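PDB 3DXI: putative aldolase from Bacteroides vulgatus ATCC 8482, which is of unknown function but is probably an aldolase-like protein built on a TIM barrel. Local coordinates for residues Lys74-Met79 with Gly99-Ile104; Gly127-Phe132 with Ile156-Cys161. All blocks are in the same frame, centred on the assembly; numbering follows the deposited sequence.

Contact 1. Residues Lys74-Met79 with Gly99-Ile104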
ATOM      1  N   LYS A  74       7.485  24.113  14.799  1.00  9.69           N
ATOM      2  CA  LYS A  74       7.240  24.036  13.359  1.00 10.30           C
ATOM      3  C   LYS A  74       6.189  25.037  12.890  1.00 11.27           C
ATOM      4  O   LYS A  74       5.595  25.748  13.698  1.00 11.65           O
ATOM      5  CB  LYS A  74       6.812  22.616  12.987  1.00  9.96           C
ATOM      6  CG  LYS A  74       7.762  21.546  13.514  1.00  9.92           C
ATOM      7  CD  LYS A  74       9.195  21.788  13.037  1.00  7.68           C
ATOM      8  CE  LYS A  74      10.136  20.678  13.480  1.00  9.07           C
ATOM      9  NZ  LYS A  74       9.715  19.328  12.982  1.00  7.11           N
ATOM     10  N   LYS A  75       5.973  25.110  11.581  1.00 11.95           N
ATOM     11  CA  LYS A  75       4.974  26.025  11.051  1.00 12.34           C
ATOM     12  C   LYS A  75       3.581  25.424  11.230  1.00 12.81           C
ATOM     13  O   LYS A  75       3.393  24.212  11.113  1.00 11.75           O
ATOM     14  CB  LYS A  75       5.260  26.340   9.579  1.00 12.27           C
ATOM     15  CG  LYS A  75       6.425  27.325   9.399  1.00 14.29           C
ATOM     16  CD  LYS A  75       6.624  27.711   7.952  1.00 14.94           C
ATOM     17  CE  LYS A  75       7.574  28.886   7.812  1.00 17.58           C
ATOM     18  NZ  LYS A  75       7.637  29.375   6.404  1.00 15.61           N
ATOM     19  N   ILE A  76       2.611  26.279  11.531  1.00 11.34           N
ATOM     20  CA  ILE A  76       1.245  25.832  11.769  1.00 10.25           C
ATOM     21  C   ILE A  76       0.279  26.319  10.694  1.00 10.02           C
ATOM     22  O   ILE A  76       0.356  27.462  10.234  1.00 10.38           O
ATOM     23  CB  ILE A  76       0.742  26.338  13.144  1.00 10.76           C
ATOM     24  CG1 ILE A  76       1.665  25.842  14.258  1.00 11.37           C
ATOM     25  CG2 ILE A  76      -0.686  25.867  13.390  1.00 11.87           C
ATOM     26  CD1 ILE A  76       1.653  24.345  14.441  1.00 13.70           C
ATOM     27  N   ALA A  77      -0.635  25.443  10.302  1.00  8.33           N
ATOM     28  CA  ALA A  77      -1.624  25.788   9.299  1.00  7.82           C
ATOM     29  C   ALA A  77      -3.009  25.331   9.733  1.00  8.68           C
ATOM     30  O   ALA A  77      -3.148  24.421  10.552  1.00  5.95           O
ATOM     31  CB  ALA A  77      -1.267  25.132   7.968  1.00  7.58           C
ATOM     32  N   ILE A  78      -4.027  25.993   9.195  1.00  7.36           N
ATOM     33  CA  ILE A  78      -5.408  25.606   9.438  1.00  8.49           C
ATOM     34  C   ILE A  78      -6.026  25.631   8.040  1.00  8.56           C
ATOM     35  O   ILE A  78      -5.468  26.235   7.118  1.00  8.08           O
ATOM     36  CB  ILE A  78      -6.175  26.584  10.390  1.00  9.90           C
ATOM     37  CG1 ILE A  78      -6.339  27.960   9.744  1.00  9.41           C
ATOM     38  CG2 ILE A  78      -5.471  26.653  11.745  1.00  9.77           C
ATOM     39  CD1 ILE A  78      -7.561  28.071   8.850  1.00 11.05           C
HETATM   40  N   MSE A  79      -7.165  24.975   7.875  1.00  8.36           N
HETATM   41  CA  MSE A  79      -7.809  24.934   6.574  1.00  9.04           C
HETATM   42  C   MSE A  79      -9.184  25.586   6.578  1.00 10.60           C
HETATM   43  O   MSE A  79      -9.882  25.588   7.595  1.00  8.98           O
HETATM   44  CB  MSE A  79      -7.922  23.477   6.105  1.00 11.12           C
HETATM   45  CG  MSE A  79      -8.748  23.278   4.847  1.00 12.92           C
HETATM   46 SE   MSE A  79      -8.623  21.473   4.156  1.00 22.56          SE
HETATM   47  CE  MSE A  79      -7.011  21.702   3.101  1.00 15.19           C
ATOM     48  N   GLY A  99      -0.515  35.842  13.531  1.00 16.03           N
ATOM     49  CA  GLY A  99       0.630  35.587  14.387  1.00 14.97           C
ATOM     50  C   GLY A  99       0.644  34.210  15.024  1.00 16.08           C
ATOM     51  O   GLY A  99       1.691  33.737  15.463  1.00 18.34           O
ATOM     52  N   LEU A 100      -0.509  33.554  15.075  1.00 14.44           N
ATOM     53  CA  LEU A 100      -0.589  32.229  15.674  1.00 14.86           C
ATOM     54  C   LEU A 100      -0.497  31.130  14.619  1.00 14.72           C
ATOM     55  O   LEU A 100      -0.014  30.027  14.893  1.00 17.03           O
ATOM     56  CB  LEU A 100      -1.898  32.086  16.457  1.00 13.76           C
ATOM     57  CG  LEU A 100      -2.087  33.074  17.613  1.00 13.78           C
ATOM     58  CD1 LEU A 100      -3.447  32.864  18.264  1.00 12.32           C
ATOM     59  CD2 LEU A 100      -0.966  32.889  18.627  1.00 13.63           C
ATOM     60  N   VAL A 101      -0.962  31.438  13.415  1.00 12.95           N
ATOM     61  CA  VAL A 101      -0.950  30.479  12.317  1.00 12.41           C
ATOM     62  C   VAL A 101      -0.155  31.029  11.143  1.00 11.87           C
ATOM     63  O   VAL A 101      -0.335  32.183  10.748  1.00 12.07           O
ATOM     64  CB  VAL A 101      -2.391  30.148  11.873  1.00 11.84           C
ATOM     65  CG1 VAL A 101      -2.383  29.304  10.590  1.00 11.08           C
ATOM     66  CG2 VAL A 101      -3.100  29.401  13.001  1.00  9.79           C
ATOM     67  N   ASP A 102       0.722  30.194  10.596  1.00 10.91           N
ATOM     68  CA  ASP A 102       1.578  30.573   9.482  1.00 11.03           C
ATOM     69  C   ASP A 102       0.906  30.521   8.127  1.00 10.33           C
ATOM     70  O   ASP A 102       1.019  31.455   7.330  1.00 10.38           O
ATOM     71  CB  ASP A 102       2.810  29.669   9.459  1.00 11.49           C
ATOM     72  CG  ASP A 102       3.616  29.771  10.732  1.00 14.21           C
ATOM     73  OD1 ASP A 102       4.286  30.811  10.917  1.00 15.74           O
ATOM     74  OD2 ASP A 102       3.565  28.826  11.553  1.00 12.68           O
HETATM   75  N   MSE A 103       0.195  29.430   7.873  1.00 11.12           N
HETATM   76  CA  MSE A 103      -0.455  29.244   6.588  1.00 11.37           C
HETATM   77  C   MSE A 103      -1.929  28.897   6.660  1.00 10.99           C
HETATM   78  O   MSE A 103      -2.375  28.163   7.544  1.00 10.80           O
HETATM   79  CB  MSE A 103       0.267  28.148   5.810  1.00 12.42           C
HETATM   80  CG  MSE A 103      -0.382  27.795   4.484  1.00 15.77           C
HETATM   81 SE   MSE A 103       0.465  26.240   3.682  1.00 21.73          SE
HETATM   82  CE  MSE A 103       1.946  27.141   2.791  1.00 16.17           C
ATOM     83  N   ILE A 104      -2.676  29.440   5.706  1.00  9.54           N
ATOM     84  CA  ILE A 104      -4.099  29.191   5.593  1.00  9.63           C
ATOM     85  C   ILE A 104      -4.269  28.392   4.310  1.00  9.67           C
ATOM     86  O   ILE A 104      -3.974  28.890   3.222  1.00  8.06           O
ATOM     87  CB  ILE A 104      -4.899  30.505   5.452  1.00  9.34           C
ATOM     88  CG1 ILE A 104      -4.583  31.450   6.618  1.00  9.95           C
ATOM     89  CG2 ILE A 104      -6.388  30.195   5.386  1.00 11.79           C
ATOM     90  CD1 ILE A 104      -4.907  30.886   8.000  1.00  7.99           C
TER

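Contact 2. Residues Gly127-Phe132 with Ile156-Cys161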
ATOM      1  N   GLY A 127      -1.329  38.870   5.824  1.00 18.63           N
ATOM      2  CA  GLY A 127      -0.004  38.409   6.210  1.00 18.02           C
ATOM      3  C   GLY A 127       0.213  36.918   6.368  1.00 17.15           C
ATOM      4  O   GLY A 127       1.252  36.496   6.874  1.00 15.51           O
ATOM      5  N   PHE A 128      -0.756  36.121   5.931  1.00 15.44           N
ATOM      6  CA  PHE A 128      -0.658  34.668   6.036  1.00 13.60           C
ATOM      7  C   PHE A 128      -0.049  34.067   4.774  1.00 13.99           C
ATOM      8  O   PHE A 128      -0.113  34.663   3.701  1.00 14.69           O
ATOM      9  CB  PHE A 128      -2.051  34.039   6.196  1.00 12.55           C
ATOM     10  CG  PHE A 128      -2.735  34.348   7.497  1.00 10.90           C
ATOM     11  CD1 PHE A 128      -2.323  33.742   8.680  1.00 11.93           C
ATOM     12  CD2 PHE A 128      -3.823  35.214   7.532  1.00 12.33           C
ATOM     13  CE1 PHE A 128      -2.989  33.991   9.879  1.00 12.70           C
ATOM     14  CE2 PHE A 128      -4.501  35.475   8.728  1.00 11.49           C
ATOM     15  CZ  PHE A 128      -4.084  34.862   9.902  1.00 12.02           C
ATOM     16  N   GLU A 129       0.547  32.889   4.911  1.00 13.84           N
ATOM     17  CA  GLU A 129       1.052  32.163   3.750  1.00 12.40           C
ATOM     18  C   GLU A 129      -0.257  31.553   3.240  1.00 12.20           C
ATOM     19  O   GLU A 129      -1.128  31.222   4.049  1.00 12.56           O
ATOM     20  CB  GLU A 129       1.997  31.034   4.169  1.00 10.73           C
ATOM     21  CG  GLU A 129       3.441  31.442   4.420  1.00 12.54           C
ATOM     22  CD  GLU A 129       4.252  30.311   5.022  1.00 13.44           C
ATOM     23  OE1 GLU A 129       3.750  29.169   5.067  1.00 13.02           O
ATOM     24  OE2 GLU A 129       5.393  30.558   5.447  1.00 15.18           O
ATOM     25  N   VAL A 130      -0.419  31.413   1.928  1.00 10.29           N
ATOM     26  CA  VAL A 130      -1.659  30.843   1.403  1.00  9.94           C
ATOM     27  C   VAL A 130      -1.433  29.569   0.610  1.00 10.15           C
ATOM     28  O   VAL A 130      -0.573  29.518  -0.269  1.00  9.83           O
ATOM     29  CB  VAL A 130      -2.411  31.843   0.494  1.00 11.13           C
ATOM     30  CG1 VAL A 130      -3.697  31.205  -0.039  1.00 10.90           C
ATOM     31  CG2 VAL A 130      -2.736  33.095   1.271  1.00 10.77           C
ATOM     32  N   GLY A 131      -2.209  28.539   0.934  1.00  9.79           N
ATOM     33  CA  GLY A 131      -2.100  27.276   0.230  1.00  9.26           C
ATOM     34  C   GLY A 131      -3.386  26.894  -0.487  1.00 10.70           C
ATOM     35  O   GLY A 131      -4.481  27.031   0.063  1.00 11.24           O
ATOM     36  N   PHE A 132      -3.255  26.431  -1.726  1.00 10.59           N
ATOM     37  CA  PHE A 132      -4.407  25.998  -2.510  1.00 12.32           C
ATOM     38  C   PHE A 132      -4.418  24.467  -2.527  1.00 12.04           C
ATOM     39  O   PHE A 132      -3.488  23.849  -3.050  1.00 11.99           O
ATOM     40  CB  PHE A 132      -4.315  26.468  -3.976  1.00 13.48           C
ATOM     41  CG  PHE A 132      -4.585  27.935  -4.190  1.00 16.58           C
ATOM     42  CD1 PHE A 132      -5.451  28.346  -5.205  1.00 16.58           C
ATOM     43  CD2 PHE A 132      -3.935  28.906  -3.440  1.00 17.86           C
ATOM     44  CE1 PHE A 132      -5.661  29.700  -5.467  1.00 17.83           C
ATOM     45  CE2 PHE A 132      -4.137  30.262  -3.694  1.00 18.32           C
ATOM     46  CZ  PHE A 132      -4.999  30.661  -4.708  1.00 18.66           C
ATOM     47  N   ILE A 156       0.121  35.161  -5.331  1.00 20.65           N
ATOM     48  CA  ILE A 156      -0.623  34.872  -4.111  1.00 20.38           C
ATOM     49  C   ILE A 156      -0.272  33.546  -3.444  1.00 20.51           C
ATOM     50  O   ILE A 156       0.068  33.503  -2.263  1.00 22.29           O
ATOM     51  CB  ILE A 156      -2.146  34.862  -4.363  1.00 21.75           C
ATOM     52  CG1 ILE A 156      -2.615  36.228  -4.868  1.00 23.48           C
ATOM     53  CG2 ILE A 156      -2.882  34.510  -3.078  1.00 23.83           C
ATOM     54  CD1 ILE A 156      -2.486  36.406  -6.353  1.00 23.26           C
ATOM     55  N   ALA A 157      -0.368  32.463  -4.200  1.00 18.50           N
ATOM     56  CA  ALA A 157      -0.091  31.140  -3.663  1.00 17.06           C
ATOM     57  C   ALA A 157       1.328  30.932  -3.142  1.00 15.64           C
ATOM     58  O   ALA A 157       2.296  31.397  -3.738  1.00 16.41           O
ATOM     59  CB  ALA A 157      -0.410  30.079  -4.717  1.00 16.06           C
ATOM     60  N   ASP A 158       1.424  30.241  -2.008  1.00 11.94           N
ATOM     61  CA  ASP A 158       2.696  29.888  -1.399  1.00 10.21           C
ATOM     62  C   ASP A 158       2.802  28.381  -1.566  1.00 10.90           C
ATOM     63  O   ASP A 158       3.851  27.779  -1.345  1.00 10.07           O
ATOM     64  CB  ASP A 158       2.697  30.256   0.079  1.00 11.62           C
ATOM     65  CG  ASP A 158       2.826  31.741   0.293  1.00 10.40           C
ATOM     66  OD1 ASP A 158       3.946  32.255   0.099  1.00 13.89           O
ATOM     67  OD2 ASP A 158       1.815  32.393   0.632  1.00 11.04           O
ATOM     68  N   LEU A 159       1.683  27.788  -1.962  1.00  9.65           N
ATOM     69  CA  LEU A 159       1.594  26.361  -2.189  1.00  9.66           C
ATOM     70  C   LEU A 159       0.384  26.008  -3.044  1.00  9.86           C
ATOM     71  O   LEU A 159      -0.729  26.470  -2.783  1.00  9.98           O
ATOM     72  CB  LEU A 159       1.494  25.609  -0.858  1.00 10.25           C
ATOM     73  CG  LEU A 159       1.172  24.117  -1.004  1.00 11.28           C
ATOM     74  CD1 LEU A 159       2.286  23.450  -1.807  1.00 11.98           C
ATOM     75  CD2 LEU A 159       1.010  23.459   0.361  1.00 10.44           C
ATOM     76  N   PHE A 160       0.622  25.202  -4.073  1.00 10.46           N
ATOM     77  CA  PHE A 160      -0.433  24.709  -4.947  1.00 10.76           C
ATOM     78  C   PHE A 160      -0.400  23.195  -4.739  1.00  9.74           C
ATOM     79  O   PHE A 160       0.456  22.507  -5.294  1.00  9.68           O
ATOM     80  CB  PHE A 160      -0.147  25.029  -6.416  1.00 10.24           C
ATOM     81  CG  PHE A 160      -1.230  24.560  -7.350  1.00 11.80           C
ATOM     82  CD1 PHE A 160      -2.433  25.253  -7.442  1.00 10.74           C
ATOM     83  CD2 PHE A 160      -1.067  23.396  -8.099  1.00 10.00           C
ATOM     84  CE1 PHE A 160      -3.459  24.796  -8.260  1.00 10.91           C
ATOM     85  CE2 PHE A 160      -2.092  22.927  -8.925  1.00 11.79           C
ATOM     86  CZ  PHE A 160      -3.289  23.629  -9.004  1.00 10.76           C
ATOM     87  N   CYS A 161      -1.328  22.684  -3.934  1.00  9.70           N
ATOM     88  CA  CYS A 161      -1.382  21.258  -3.612  1.00  9.30           C
ATOM     89  C   CYS A 161      -2.339  20.445  -4.488  1.00  8.10           C
ATOM     90  O   CYS A 161      -3.536  20.725  -4.536  1.00  8.39           O
ATOM     91  CB  CYS A 161      -1.766  21.098  -2.137  1.00 10.25           C
ATOM     92  SG  CYS A 161      -1.711  19.403  -1.516  1.00 12.92           S
TER

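Contact 1. Residues Lys74-Met79 with Gly99-Ile104
Ile-78 meets two side chains of 99-104 on the outward, helix-facing side of a parallel strand pair in a TIM barrel. Its CG1 lies 3.7 Å from CD1 of Ile-104, the two side chains running side by side in the same direction. CG1 of Ile-78 sits between the backbone N and the carbonyl carbon (chi1 66°), while CG2 turns to Val-101 and comes within 3.8 Å of its CG2, the two side chains crossing at about a right angle. Leu-65 of helix 62-71 packs on Val-101, and Ile-97 touches both isoleucines. The other face of the sheet carries Ala-77 and Met-103, a selenomethionine, whose CB atoms are 4.0 Å apart. Between the faces, Ile-78 N donates to Met-103 O (3.2 Å). Nearer the start of the strands the carbonyl of Ile-76 receives two N-H groups: Asp-102 N at 2.8 Å, through a bent bond (133° at the hydrogen), and Met-103 N at 3.1 Å, through a straighter one (166°). At the polar edge the side chain of Asp-102 supplies the next acceptor for strand 75-81. OD2 accepts from Ile-76 N at 2.7 Å through its anti lone pair, and also forms a salt bridge with Arg-69. The extended chain of Lys-75 crosses Asp-102 at about a right angle and carries NZ onward to Glu-129 and Tyr-40. A carboxylate thus stands in for a backbone carbonyl just before strand 103-108 begins, and Arg-69 probably balances its charge and favours the ionised form.

Contact 2. Residues Gly127-Phe132 with Ile156-Cys161
Strands 129-132 and 159-161 run parallel, their axes approaching to 4.7 Å and inclined by 20°, with Gly-131 level with Leu-159 and Phe-132 level with Phe-160. They are neighbouring staves of a TIM barrel. Phe-132 N donates an almost straight bond to Leu-159 O (2.7 Å, 174° at the hydrogen), and its own carbonyl accepts from Cys-161 N. Val-130 O is held chiefly by Asp-158 N at 2.7 Å, with Leu-159 N adding a weak bond. Among the side chains, the Phe-132 ring reaches back beside Ala-157 and Ile-156: CE2 is 3.9 Å from Ala-157 CB, and CG2 of Ile-156 lies at the ring edge, near its plane. Ala-120 of helix 113-124 touches both Phe-132 and Ile-156, placing this cluster under that helix. CD1 of Phe-160 approaches CB of Phe-132 at 4.1 Å, and the Phe-160 ring also meets that of Trp-140. Gly-131, without a side chain, meets Leu-159 through its CA, 4.1 Å from Leu-159 CB. Glu-129 crosses Asp-158 at about a right angle, but its carboxylate is directed to Tyr-40 and Lys-75. Asp-158 points toward strand 129-132, where its OD2 is met on the anti side by Val-130 N, 2.8 Å away and 18° out of the carboxylate plane.

In the fold
Contact 1 and contact 2 follow one another along the chain, the first complete before the second opens, and their centres are 11 Å apart in one closed parallel barrel of eight strands. Contact 1 pairs strand 75-81 with 103-108, within a beta-alpha-beta unit that includes helix 90-94; contact 2 pairs 129-134 with 159-163. Strands 103-108 and 129-134, direct neighbours, join them. Lys-75 NZ spans the interval to Glu-129 OE2 in a 2.7 Å salt bridge. The same aspartate-to-backbone bond appears at both pairs, and the four consecutive strands form one uninterrupted half of the barrel wall.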